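Local structure of nitrogenase molybdenum-iron protein beta chain (Clostridium pasteurianum, 4WES) at residues Lys230-Ser235 with Lys251-Lys256; Gly269-Asp274 with Ile331-Ala336; Ile300-Asp305 with Gly429-Val434. The protein forms, with the alpha chain, the molybdenum-iron component of nitrogenase, which reduces dinitrogen to ammonia, and shares the ligation of an [8Fe-7S] cluster with that chain. All blocks are in the same frame, centred on the assembly; numbering follows the deposited sequence. Where two conformers were deposited one is given.

Interaction 1: Lys230-Ser235 with Lys251-Lys256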
ATOM      1  N   LYS B 230     -36.661   2.766 -17.703  1.00 14.67           N
ATOM      2  CA  LYS B 230     -37.813   2.323 -18.495  1.00 15.89           C
ATOM      3  C   LYS B 230     -37.369   1.613 -19.778  1.00 16.30           C
ATOM      4  O   LYS B 230     -37.893   0.545 -20.140  1.00 17.30           O
ATOM      5  CB  LYS B 230     -38.736   3.498 -18.842  1.00 16.84           C
ATOM      6  CG  LYS B 230     -39.425   4.111 -17.639  1.00 18.40           C
ATOM      7  CD  LYS B 230     -40.265   5.303 -18.050  1.00 22.36           C
ATOM      8  CE  LYS B 230     -40.932   5.952 -16.861  1.00 30.38           C
ATOM      9  NZ  LYS B 230     -41.715   7.161 -17.242  1.00 36.36           N
ATOM     10  N   ASP B 231     -36.377   2.192 -20.436  1.00 14.60           N
ATOM     11  CA  ASP B 231     -35.923   1.725 -21.728  1.00 15.15           C
ATOM     12  C   ASP B 231     -35.181   0.390 -21.686  1.00 15.11           C
ATOM     13  O   ASP B 231     -34.936  -0.213 -22.744  1.00 16.25           O
ATOM     14  CB  ASP B 231     -35.046   2.795 -22.381  1.00 16.22           C
ATOM     15  CG  ASP B 231     -34.930   2.625 -23.901  1.00 17.02           C
ATOM     16  OD1 ASP B 231     -35.984   2.459 -24.586  1.00 18.29           O
ATOM     17  OD2 ASP B 231     -33.794   2.711 -24.414  1.00 17.88           O
ATOM     18  N   THR B 232     -34.864  -0.094 -20.478  1.00 14.74           N
ATOM     19  CA  THR B 232     -34.246  -1.426 -20.361  1.00 14.51           C
ATOM     20  C   THR B 232     -35.094  -2.551 -20.963  1.00 14.50           C
ATOM     21  O   THR B 232     -34.564  -3.581 -21.382  1.00 14.97           O
ATOM     22  CB  THR B 232     -33.938  -1.806 -18.900  1.00 13.26           C
ATOM     23  OG1 THR B 232     -35.123  -1.749 -18.107  1.00 14.08           O
ATOM     24  CG2 THR B 232     -32.886  -0.896 -18.329  1.00 14.55           C
ATOM     25  N   GLY B 233     -36.409  -2.331 -21.051  1.00 15.17           N
ATOM     26  CA  GLY B 233     -37.266  -3.313 -21.688  1.00 16.65           C
ATOM     27  C   GLY B 233     -37.127  -3.399 -23.201  1.00 17.90           C
ATOM     28  O   GLY B 233     -37.665  -4.326 -23.826  1.00 18.13           O
ATOM     29  N   ASN B 234     -36.434  -2.423 -23.798  1.00 15.75           N
ATOM     30  CA  ASN B 234     -36.233  -2.351 -25.258  1.00 16.69           C
ATOM     31  C   ASN B 234     -34.866  -2.826 -25.715  1.00 16.42           C
ATOM     32  O   ASN B 234     -34.540  -2.744 -26.878  1.00 17.04           O
ATOM     33  CB  ASN B 234     -36.453  -0.922 -25.716  1.00 19.31           C
ATOM     34  CG  ASN B 234     -37.913  -0.532 -25.692  1.00 17.97           C
ATOM     35  OD1 ASN B 234     -38.794  -1.319 -26.109  1.00 19.68           O
ATOM     36  ND2 ASN B 234     -38.200   0.687 -25.232  1.00 18.98           N
ATOM     37  N   SER B 235     -34.074  -3.352 -24.785  1.00 15.92           N
ATOM     38  CA  SER B 235     -32.716  -3.785 -25.079  1.00 15.82           C
ATOM     39  C   SER B 235     -32.658  -5.160 -25.741  1.00 16.20           C
ATOM     40  O   SER B 235     -33.639  -5.901 -25.732  1.00 18.00           O
ATOM     41  CB  SER B 235     -31.866  -3.735 -23.804  1.00 14.91           C
ATOM     42  OG  SER B 235     -31.893  -2.416 -23.311  1.00 15.25           O
ATOM     43  N   LYS B 251     -33.632 -11.991 -14.647  1.00 12.88           N
ATOM     44  CA  LYS B 251     -34.710 -12.939 -14.889  1.00 14.46           C
ATOM     45  C   LYS B 251     -36.079 -12.269 -14.877  1.00 14.45           C
ATOM     46  O   LYS B 251     -36.972 -12.615 -15.669  1.00 15.73           O
ATOM     47  CB  LYS B 251     -34.644 -14.062 -13.842  1.00 15.50           C
ATOM     48  CG  LYS B 251     -33.451 -14.981 -13.980  1.00 23.50           C
ATOM     49  CD  LYS B 251     -33.336 -16.039 -12.872  1.00 31.89           C
ATOM     50  CE  LYS B 251     -32.160 -16.962 -13.150  1.00 41.78           C
ATOM     51  NZ  LYS B 251     -31.988 -18.008 -12.099  1.00 59.36           N
ATOM     52  N   THR B 252     -36.263 -11.329 -13.973  1.00 13.98           N
ATOM     53  CA  THR B 252     -37.530 -10.610 -13.876  1.00 14.66           C
ATOM     54  C   THR B 252     -37.757  -9.811 -15.166  1.00 14.41           C
ATOM     55  O   THR B 252     -38.874  -9.765 -15.691  1.00 16.56           O
ATOM     56  CB  THR B 252     -37.556  -9.701 -12.628  1.00 16.17           C
ATOM     57  OG1 THR B 252     -37.373 -10.500 -11.455  1.00 16.82           O
ATOM     58  CG2 THR B 252     -38.876  -8.950 -12.486  1.00 17.16           C
ATOM     59  N   LEU B 253     -36.692  -9.194 -15.677  1.00 13.63           N
ATOM     60  CA  LEU B 253     -36.765  -8.432 -16.911  1.00 15.37           C
ATOM     61  C   LEU B 253     -37.068  -9.338 -18.109  1.00 14.75           C
ATOM     62  O   LEU B 253     -37.809  -8.958 -19.030  1.00 16.46           O
ATOM     63  CB  LEU B 253     -35.459  -7.656 -17.118  1.00 14.93           C
ATOM     64  CG  LEU B 253     -35.433  -6.706 -18.312  1.00 17.75           C
ATOM     65  CD1 LEU B 253     -36.587  -5.729 -18.347  1.00 17.24           C
ATOM     66  CD2 LEU B 253     -34.101  -5.972 -18.326  1.00 20.31           C
ATOM     67  N   GLU B 254     -36.493 -10.551 -18.116  1.00 14.82           N
ATOM     68  CA  GLU B 254     -36.806 -11.497 -19.169  1.00 14.89           C
ATOM     69  C   GLU B 254     -38.314 -11.839 -19.159  1.00 16.49           C
ATOM     70  O   GLU B 254     -38.986 -11.853 -20.208  1.00 18.36           O
ATOM     71  CB  GLU B 254     -35.965 -12.770 -19.059  1.00 15.90           C
ATOM     72  CG  GLU B 254     -36.213 -13.734 -20.227  1.00 20.29           C
ATOM     73  CD  GLU B 254     -35.497 -15.060 -20.112  1.00 32.20           C
ATOM     74  OE1 GLU B 254     -35.028 -15.552 -21.164  1.00 70.59           O
ATOM     75  OE2 GLU B 254     -35.406 -15.609 -18.982  1.00 40.01           O
ATOM     76  N   LYS B 255     -38.853 -12.092 -17.971  1.00 16.51           N
ATOM     77  CA  LYS B 255     -40.247 -12.470 -17.846  0.50 17.08           C
ATOM     78  C   LYS B 255     -41.155 -11.306 -18.237  1.00 16.94           C
ATOM     79  O   LYS B 255     -42.163 -11.488 -18.967  1.00 20.32           O
ATOM     80  CB  LYS B 255     -40.565 -12.910 -16.430  0.50 16.38           C
ATOM     81  CG  LYS B 255     -39.961 -14.247 -16.054  0.50 16.95           C
ATOM     82  CD  LYS B 255     -40.167 -14.518 -14.575  0.50 21.61           C
ATOM     83  CE  LYS B 255     -39.177 -15.522 -14.017  0.50 33.98           C
ATOM     84  NZ  LYS B 255     -39.271 -16.828 -14.716  0.50 43.19           N
ATOM     85  N   LYS B 256     -40.834 -10.102 -17.782  1.00 16.86           N
ATOM     86  CA  LYS B 256     -41.696  -8.945 -18.011  1.00 17.52           C
ATOM     87  C   LYS B 256     -41.639  -8.432 -19.449  1.00 17.12           C
ATOM     88  O   LYS B 256     -42.672  -8.094 -20.036  1.00 19.38           O
ATOM     89  CB  LYS B 256     -41.331  -7.807 -17.073  1.00 15.72           C
ATOM     90  CG  LYS B 256     -42.332  -6.665 -17.060  1.00 16.28           C
ATOM     91  CD  LYS B 256     -41.823  -5.491 -16.238  1.00 16.15           C
ATOM     92  CE  LYS B 256     -42.857  -4.383 -16.154  1.00 17.09           C
ATOM     93  NZ  LYS B 256     -42.354  -3.129 -15.571  1.00 16.58           N
TER
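The forked end of Leu253 touches the backbone of Thr232 and Gly233, one methyl to each residue. Its CD2 lies 3.9 Å from Thr232 O and 4.2 Å from Thr232 CB, while Leu253 CD1 reaches Gly233 CA at 4.2 Å. No hydrogen bond crosses between the two segments. About 94 Å² is buried in total, so the contact is narrow, and it consists of the two methyls of one leucine laid against a turn, mostly on its main chain. The nearest CA atoms across the contact are those of Gly233 and Leu253, 7.0 Å apart. CG of Leu253 stands anti to the backbone N (chi1 -175°), which carries both methyls off helix 243-257 toward the turn.

That turn has its own internal fastening. Residues 232-234 form a 3-10 segment in which Asn234 N donates to Asp231 O at 2.9 Å. The side chains of the same two residues join as well: Asn234 ND2 gives a nearly straight bond (171°) to Asp231 OD1 at 2.9 Å. The acceptor lies almost in the amide plane of Asn234, whereas the donor approaches Asp231 OD1 on its anti side, 30° out of the carboxylate plane. Thr232 turns its hydroxyl back into the preceding helix, where OG1 bonds to Leu229 O, and also to Ser162 OG.

Further out, Asn173 ND2 bonds to Thr232 O, the same carbonyl that Leu253 CD2 approaches. Lys256 NZ bonds to the carbonyls of Val158, Asn159 and Ser162 around the end of helix 146-161, and Leu253 also packs on Val158.

The contact packs the turn entering strand 237-241 against the crossover helix of the beta-alpha-beta unit 237-264, in one of the Rossmann-like parallel alpha/beta domains of this NifD/NifK-family protein.

Interaction 2: Gly269-Asp274 with Ile331-Ala336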
ATOM      1  N   GLY B 269     -10.101 -10.875 -12.239  1.00  9.86           N
ATOM      2  CA  GLY B 269      -9.059 -11.798 -12.679  1.00  9.99           C
ATOM      3  C   GLY B 269      -9.066 -12.083 -14.160  1.00  9.71           C
ATOM      4  O   GLY B 269      -9.750 -11.409 -14.943  1.00 11.92           O
ATOM      5  N   VAL B 270      -8.316 -13.118 -14.545  1.00 10.17           N
ATOM      6  CA  VAL B 270      -8.094 -13.386 -15.962  1.00 10.34           C
ATOM      7  C   VAL B 270      -9.321 -14.010 -16.603  1.00 10.38           C
ATOM      8  O   VAL B 270      -9.933 -13.419 -17.502  1.00 11.16           O
ATOM      9  CB  VAL B 270      -6.839 -14.255 -16.195  1.00 10.97           C
ATOM     10  CG1 VAL B 270      -6.620 -14.487 -17.691  1.00 12.64           C
ATOM     11  CG2 VAL B 270      -5.594 -13.650 -15.558  1.00 11.42           C
ATOM     12  N   SER B 271      -9.689 -15.226 -16.199  1.00 10.52           N
ATOM     13  CA  SER B 271     -10.789 -15.915 -16.863  1.00 10.64           C
ATOM     14  C   SER B 271     -12.098 -15.175 -16.725  1.00 10.41           C
ATOM     15  O   SER B 271     -12.873 -15.117 -17.679  1.00 11.39           O
ATOM     16  CB  SER B 271     -10.914 -17.359 -16.410  1.00 11.33           C
ATOM     17  OG  SER B 271     -11.260 -17.453 -15.034  1.00 12.62           O
ATOM     18  N   ALA B 272     -12.364 -14.584 -15.566  1.00 10.28           N
ATOM     19  CA  ALA B 272     -13.658 -13.919 -15.394  1.00 10.64           C
ATOM     20  C   ALA B 272     -13.737 -12.632 -16.239  1.00 10.50           C
ATOM     21  O   ALA B 272     -14.780 -12.317 -16.773  1.00 11.34           O
ATOM     22  CB  ALA B 272     -13.936 -13.645 -13.935  1.00 10.91           C
ATOM     23  N   THR B 273     -12.644 -11.891 -16.362  1.00  9.73           N
ATOM     24  CA  THR B 273     -12.662 -10.741 -17.274  1.00 10.72           C
ATOM     25  C   THR B 273     -12.730 -11.222 -18.723  1.00 10.36           C
ATOM     26  O   THR B 273     -13.512 -10.679 -19.520  1.00 10.61           O
ATOM     27  CB  THR B 273     -11.488  -9.791 -17.049  1.00 10.65           C
ATOM     28  OG1 THR B 273     -11.503  -9.360 -15.678  1.00 10.53           O
ATOM     29  CG2 THR B 273     -11.602  -8.575 -17.939  1.00  9.98           C
ATOM     30  N   ASP B 274     -11.942 -12.226 -19.066  1.00 10.79           N
ATOM     31  CA  ASP B 274     -11.994 -12.794 -20.410  1.00 11.20           C
ATOM     32  C   ASP B 274     -13.416 -13.196 -20.765  1.00 10.85           C
ATOM     33  O   ASP B 274     -13.878 -12.961 -21.889  1.00 11.84           O
ATOM     34  CB  ASP B 274     -11.096 -14.034 -20.490  1.00 11.64           C
ATOM     35  CG  ASP B 274      -9.601 -13.753 -20.583  1.00 11.31           C
ATOM     36  OD1 ASP B 274      -9.182 -12.570 -20.690  1.00 11.98           O
ATOM     37  OD2 ASP B 274      -8.851 -14.761 -20.531  1.00 12.41           O
ATOM     38  N   ILE B 331      -7.075 -15.941  -7.411  1.00  8.81           N
ATOM     39  CA  ILE B 331      -6.009 -16.449  -6.545  1.00  9.03           C
ATOM     40  C   ILE B 331      -5.379 -17.736  -7.132  1.00  9.28           C
ATOM     41  O   ILE B 331      -4.163 -17.873  -7.179  1.00  9.06           O
ATOM     42  CB  ILE B 331      -6.563 -16.656  -5.114  1.00  9.17           C
ATOM     43  CG1 ILE B 331      -6.899 -15.334  -4.457  1.00  9.64           C
ATOM     44  CG2 ILE B 331      -5.616 -17.499  -4.272  1.00  9.57           C
ATOM     45  CD1 ILE B 331      -5.794 -14.341  -4.307  1.00 13.73           C
ATOM     46  N   ILE B 332      -6.234 -18.657  -7.592  1.00  8.94           N
ATOM     47  CA  ILE B 332      -5.753 -19.842  -8.257  1.00  9.29           C
ATOM     48  C   ILE B 332      -4.946 -19.501  -9.513  1.00  9.15           C
ATOM     49  O   ILE B 332      -3.859 -20.052  -9.765  1.00 10.02           O
ATOM     50  CB  ILE B 332      -6.903 -20.811  -8.563  1.00  9.89           C
ATOM     51  CG1 ILE B 332      -7.520 -21.327  -7.248  1.00 10.69           C
ATOM     52  CG2 ILE B 332      -6.433 -21.975  -9.416  1.00 12.36           C
ATOM     53  CD1 ILE B 332      -8.795 -22.114  -7.451  1.00 13.20           C
ATOM     54  N   GLU B 333      -5.458 -18.557 -10.318  1.00  8.97           N
ATOM     55  CA  GLU B 333      -4.758 -18.123 -11.530  1.00  9.46           C
ATOM     56  C   GLU B 333      -3.385 -17.540 -11.251  1.00  9.02           C
ATOM     57  O   GLU B 333      -2.503 -17.637 -12.091  1.00  9.64           O
ATOM     58  CB  GLU B 333      -5.625 -17.118 -12.280  1.00  9.63           C
ATOM     59  CG  GLU B 333      -6.902 -17.714 -12.851  1.00  9.98           C
ATOM     60  CD  GLU B 333      -7.887 -16.720 -13.421  1.00 10.79           C
ATOM     61  OE1 GLU B 333      -7.928 -15.568 -12.964  1.00 10.52           O
ATOM     62  OE2 GLU B 333      -8.634 -17.124 -14.324  1.00 13.22           O
ATOM     63  N   LEU B 334      -3.231 -16.919 -10.069  1.00  9.37           N
ATOM     64  CA  LEU B 334      -1.953 -16.348  -9.652  1.00  9.40           C
ATOM     65  C   LEU B 334      -0.942 -17.399  -9.198  1.00  9.42           C
ATOM     66  O   LEU B 334       0.226 -17.071  -8.978  1.00 10.05           O
ATOM     67  CB  LEU B 334      -2.170 -15.332  -8.521  1.00  8.77           C
ATOM     68  CG  LEU B 334      -2.897 -14.054  -8.986  1.00  9.74           C
ATOM     69  CD1 LEU B 334      -3.416 -13.262  -7.803  1.00 11.31           C
ATOM     70  CD2 LEU B 334      -2.008 -13.197  -9.858  1.00 10.61           C
ATOM     71  N   GLY B 335      -1.390 -18.649  -9.017  1.00  9.39           N
ATOM     72  CA  GLY B 335      -0.585 -19.717  -8.512  1.00  9.83           C
ATOM     73  C   GLY B 335      -0.662 -19.884  -7.017  1.00  9.11           C
ATOM     74  O   GLY B 335       0.115 -20.655  -6.414  1.00 10.03           O
ATOM     75  N   ALA B 336      -1.563 -19.132  -6.374  1.00  9.70           N
ATOM     76  CA  ALA B 336      -1.740 -19.165  -4.915  1.00  9.71           C
ATOM     77  C   ALA B 336      -2.913 -20.115  -4.572  1.00 10.26           C
ATOM     78  O   ALA B 336      -3.581 -20.676  -5.444  1.00 10.65           O
ATOM     79  CB  ALA B 336      -1.949 -17.755  -4.381  1.00  9.59           C
TER
HETATM   80  O   HOH W   1     -10.848 -14.959 -13.068  1.00 12.08           O
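The carboxylate of Glu333 is gripped along the syn sides of its two oxygens by the first turn of helix 270-284. At OE2 the donors come from opposite faces of the plane: Ser271 N at 2.9 Å, 23° out of it, and Ser271 OG at 2.7 Å, 30° out. Val270 N donates to Glu333 OE1 at 2.9 Å, again tilted from the plane. Water 1 gives a further bond to Glu333 OE1 at 3.0 Å and accepts from Ala272 N at 2.9 Å, so three successive amides reach the carboxylate, the third through the water.

Amides of a first helical turn lack acceptors within the helix; here, with Gly269 at the N-cap, a carboxylate remote in sequence serves the first two and water 1 the third. The positive end of the helix dipole would probably stabilise the charge. Beyond CG the Glu333 chain is extended (chi2 171°), spanning the distance between the helices, while Val270 CB lies 3.7 Å from Glu333 OE1. Helix 321-333 ends in a Schellman motif, with Gly335 at positive phi and Ala336 N bonded to Ile331 O at 3.0 Å. Lys329 forms a salt bridge with Glu333 OE2, and Met514 of the alpha chain packs on Val270 and Glu333.

Interaction 3: Ile300-Asp305 with Gly429-Val434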
ATOM      1  N   ILE B 300      -0.962 -10.132 -17.629  1.00  8.53           N
ATOM      2  CA  ILE B 300      -0.183 -11.364 -17.740  1.00  9.65           C
ATOM      3  C   ILE B 300       1.278 -11.085 -17.450  1.00  8.71           C
ATOM      4  O   ILE B 300       1.953 -11.852 -16.747  1.00  9.20           O
ATOM      5  CB  ILE B 300      -0.389 -12.021 -19.137  1.00 10.03           C
ATOM      6  CG1 ILE B 300      -1.848 -12.433 -19.355  1.00 10.55           C
ATOM      7  CG2 ILE B 300       0.547 -13.197 -19.311  1.00 12.24           C
ATOM      8  CD1 ILE B 300      -2.411 -13.397 -18.340  1.00 14.07           C
ATOM      9  N   ASP B 301       1.803  -9.991 -18.014  1.00  8.82           N
ATOM     10  CA  ASP B 301       3.186  -9.601 -17.743  1.00  8.71           C
ATOM     11  C   ASP B 301       3.453  -9.492 -16.256  1.00  8.63           C
ATOM     12  O   ASP B 301       4.504  -9.928 -15.764  1.00  9.33           O
ATOM     13  CB  ASP B 301       3.506  -8.280 -18.470  1.00  9.82           C
ATOM     14  CG  ASP B 301       4.989  -8.006 -18.536  1.00  8.99           C
ATOM     15  OD1 ASP B 301       5.635  -8.592 -19.428  1.00  9.55           O
ATOM     16  OD2 ASP B 301       5.476  -7.212 -17.717  1.00  9.24           O
ATOM     17  N   LEU B 302       2.539  -8.849 -15.531  1.00  8.56           N
ATOM     18  CA  LEU B 302       2.694  -8.641 -14.091  1.00  8.69           C
ATOM     19  C   LEU B 302       2.586  -9.956 -13.334  1.00  7.74           C
ATOM     20  O   LEU B 302       3.337 -10.185 -12.388  1.00  8.66           O
ATOM     21  CB  LEU B 302       1.655  -7.635 -13.639  1.00  8.89           C
ATOM     22  CG  LEU B 302       1.646  -7.300 -12.153  1.00  9.20           C
ATOM     23  CD1 LEU B 302       2.965  -6.756 -11.675  1.00  9.44           C
ATOM     24  CD2 LEU B 302       0.547  -6.316 -11.862  1.00 10.37           C
ATOM     25  N   MET B 303       1.635 -10.800 -13.712  1.00  8.66           N
ATOM     26  CA  MET B 303       1.515 -12.107 -13.069  1.00  8.78           C
ATOM     27  C   MET B 303       2.776 -12.927 -13.197  1.00  8.79           C
ATOM     28  O   MET B 303       3.180 -13.630 -12.254  1.00  9.33           O
ATOM     29  CB  MET B 303       0.317 -12.864 -13.668  1.00  8.74           C
ATOM     30  CG  MET B 303      -1.025 -12.218 -13.339  1.00  8.87           C
ATOM     31  SD  MET B 303      -2.422 -12.943 -14.195  1.00 10.20           S
ATOM     32  CE  MET B 303      -2.550 -14.537 -13.373  1.00 10.66           C
ATOM     33  N   ILE B 304       3.427 -12.859 -14.361  1.00  8.97           N
ATOM     34  CA  ILE B 304       4.672 -13.572 -14.587  1.00  8.90           C
ATOM     35  C   ILE B 304       5.812 -12.863 -13.875  1.00  8.40           C
ATOM     36  O   ILE B 304       6.594 -13.496 -13.143  1.00  8.95           O
ATOM     37  CB  ILE B 304       4.960 -13.739 -16.086  1.00 10.06           C
ATOM     38  CG1 ILE B 304       3.869 -14.636 -16.713  1.00 10.54           C
ATOM     39  CG2 ILE B 304       6.329 -14.343 -16.304  1.00 10.76           C
ATOM     40  CD1 ILE B 304       3.931 -14.710 -18.203  1.00 12.32           C
ATOM     41  N   ASP B 305       5.920 -11.532 -13.994  1.00  8.63           N
ATOM     42  CA  ASP B 305       7.025 -10.818 -13.354  1.00  8.83           C
ATOM     43  C   ASP B 305       7.007 -11.042 -11.835  1.00  7.74           C
ATOM     44  O   ASP B 305       8.075 -11.173 -11.219  1.00  8.71           O
ATOM     45  CB  ASP B 305       6.962  -9.333 -13.656  1.00  7.71           C
ATOM     46  CG  ASP B 305       7.350  -8.970 -15.086  1.00  8.47           C
ATOM     47  OD1 ASP B 305       7.922  -9.815 -15.788  1.00  9.10           O
ATOM     48  OD2 ASP B 305       7.073  -7.789 -15.475  1.00  8.56           O
ATOM     49  N   GLY B 429      -8.332  -3.573 -12.881  1.00  9.73           N
ATOM     50  CA  GLY B 429      -8.528  -3.891 -11.479  1.00  9.55           C
ATOM     51  C   GLY B 429      -7.672  -5.059 -11.037  1.00  8.91           C
ATOM     52  O   GLY B 429      -7.150  -5.083  -9.911  1.00 10.19           O
ATOM     53  N   ALA B 430      -7.478  -6.040 -11.915  1.00  9.24           N
ATOM     54  CA  ALA B 430      -6.627  -7.176 -11.605  1.00  9.40           C
ATOM     55  C   ALA B 430      -5.180  -6.745 -11.396  1.00  9.34           C
ATOM     56  O   ALA B 430      -4.507  -7.251 -10.492  1.00  9.77           O
ATOM     57  CB  ALA B 430      -6.714  -8.212 -12.720  1.00  9.62           C
ATOM     58  N   ILE B 431      -4.703  -5.817 -12.224  1.00  9.17           N
ATOM     59  CA  ILE B 431      -3.360  -5.276 -12.067  1.00  9.48           C
ATOM     60  C   ILE B 431      -3.228  -4.633 -10.688  1.00  9.45           C
ATOM     61  O   ILE B 431      -2.241  -4.839  -9.971  1.00 10.57           O
ATOM     62  CB  ILE B 431      -3.058  -4.280 -13.215  1.00  9.89           C
ATOM     63  CG1 ILE B 431      -2.839  -5.063 -14.509  1.00 10.82           C
ATOM     64  CG2 ILE B 431      -1.870  -3.374 -12.888  1.00 11.29           C
ATOM     65  CD1 ILE B 431      -2.867  -4.165 -15.773  1.00 12.09           C
ATOM     66  N   ARG B 432      -4.210  -3.822 -10.303  1.00  9.50           N
ATOM     67  CA  ARG B 432      -4.179  -3.176  -8.996  1.00 11.12           C
ATOM     68  C   ARG B 432      -4.153  -4.189  -7.874  1.00  9.79           C
ATOM     69  O   ARG B 432      -3.411  -4.025  -6.882  1.00 10.36           O
ATOM     70  CB  ARG B 432      -5.375  -2.248  -8.838  1.00 14.82           C
ATOM     71  CG  ARG B 432      -5.339  -1.011  -9.737  1.00 23.42           C
ATOM     72  CD  ARG B 432      -4.461   0.113  -9.182  1.00 49.44           C
ATOM     73  NE  ARG B 432      -4.794   0.500  -7.810  1.00 92.94           N
ATOM     74  CZ  ARG B 432      -4.113   1.381  -7.074  1.00111.79           C
ATOM     75  NH1 ARG B 432      -3.041   2.007  -7.557  1.00 75.22           N
ATOM     76  NH2 ARG B 432      -4.508   1.640  -5.836  1.00137.33           N
ATOM     77  N   LEU B 433      -4.924  -5.268  -7.996  1.00  9.54           N
ATOM     78  CA  LEU B 433      -4.930  -6.332  -6.986  1.00  9.74           C
ATOM     79  C   LEU B 433      -3.575  -7.014  -6.866  1.00  9.27           C
ATOM     80  O   LEU B 433      -3.106  -7.282  -5.746  1.00  9.86           O
ATOM     81  CB  LEU B 433      -6.015  -7.367  -7.285  1.00 10.36           C
ATOM     82  CG  LEU B 433      -7.438  -6.959  -6.951  1.00 11.56           C
ATOM     83  CD1 LEU B 433      -8.409  -7.959  -7.553  1.00 14.48           C
ATOM     84  CD2 LEU B 433      -7.649  -6.796  -5.445  1.00 15.62           C
ATOM     85  N   VAL B 434      -2.935  -7.348  -7.992  1.00  9.39           N
ATOM     86  CA  VAL B 434      -1.654  -8.003  -7.897  1.00  9.54           C
ATOM     87  C   VAL B 434      -0.608  -7.105  -7.261  1.00  8.90           C
ATOM     88  O   VAL B 434       0.195  -7.548  -6.444  1.00  9.18           O
ATOM     89  CB  VAL B 434      -1.147  -8.502  -9.269  1.00 10.07           C
ATOM     90  CG1 VAL B 434       0.220  -9.150  -9.180  1.00 10.37           C
ATOM     91  CG2 VAL B 434      -2.178  -9.480  -9.854  1.00 12.11           C
TER
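Leu302 and Ile431 mark the closest approach of two helical segments, their CA atoms 7.2 Å apart. Both backbones are regular here: Ile304 N bonds to Ile300 O and Val434 N to Ala430 O, each at 3.0 Å. No hydrogen bond crosses, and the 173 Å² buried between them comes chiefly from Leu302 and Val434.

Leu302 directs its end at the surface formed by Ile431 and Val434, residues one turn apart. Its CD2 touches Ile431 at two points, the carbonyl O at 3.7 Å and CG2 at 3.9 Å. Leu302 and Val434 meet tip to tip, with Leu302 CG 3.8 Å from Val434 CG1 and Leu302 CD2 3.8 Å from Val434 CB. The meeting atoms of these two residues have matching torsions: Leu302 CG and Val434 CG1 are each anti to their own backbone N (chi1 179° and 178°), so the two side chains extend toward one another.

Asp301, next to Leu302, and Asp305, one turn further on from Asp301, serve a metal. Their OD2 atoms, 2.8 Å apart, both bind an iron(II) ion, joined by Glu62 and the carbonyl of Lys61 from the second copy of this subunit. The Leu302 side chain lies about 7 Å from that ion, so the apolar contact runs beside a metal bridge between the beta subunits.

Around the pair, helix 321-333 contributes Phe330 against Val434 and Ala430, and Leu334, in the link from helix 321-333 to strand 337-343, packs on Val434 and Met303. Helix 290-305 is thus wedged among helices 426-448 and 321-333 of its own chain, the second beta subunit and the alpha chain, whose Ala511 meets Met303.

How the interactions relate
All three contacts are buried, but their chemistry differs. Interaction 1 is a small apolar touch on main chain, interaction 2 a charged carboxylate held by amides at a helix start, and interaction 3 aliphatic packing beside an intersubunit iron site. Interaction 1 stands apart, its centre 32 Å and 37 Å from those of interactions 2 and 3, and no other chain touches its segments. Interactions 2 and 3 alternate along the sequence, have centres 10 Å apart and share a boundary: Met303 SD lies 3.5 Å from Val270 CG2, and Met303 CE lies 3.4 Å from Glu333 O. Together they join helices 270-284, 290-305, 321-333 and 426-448, with the alpha chain against both contacts.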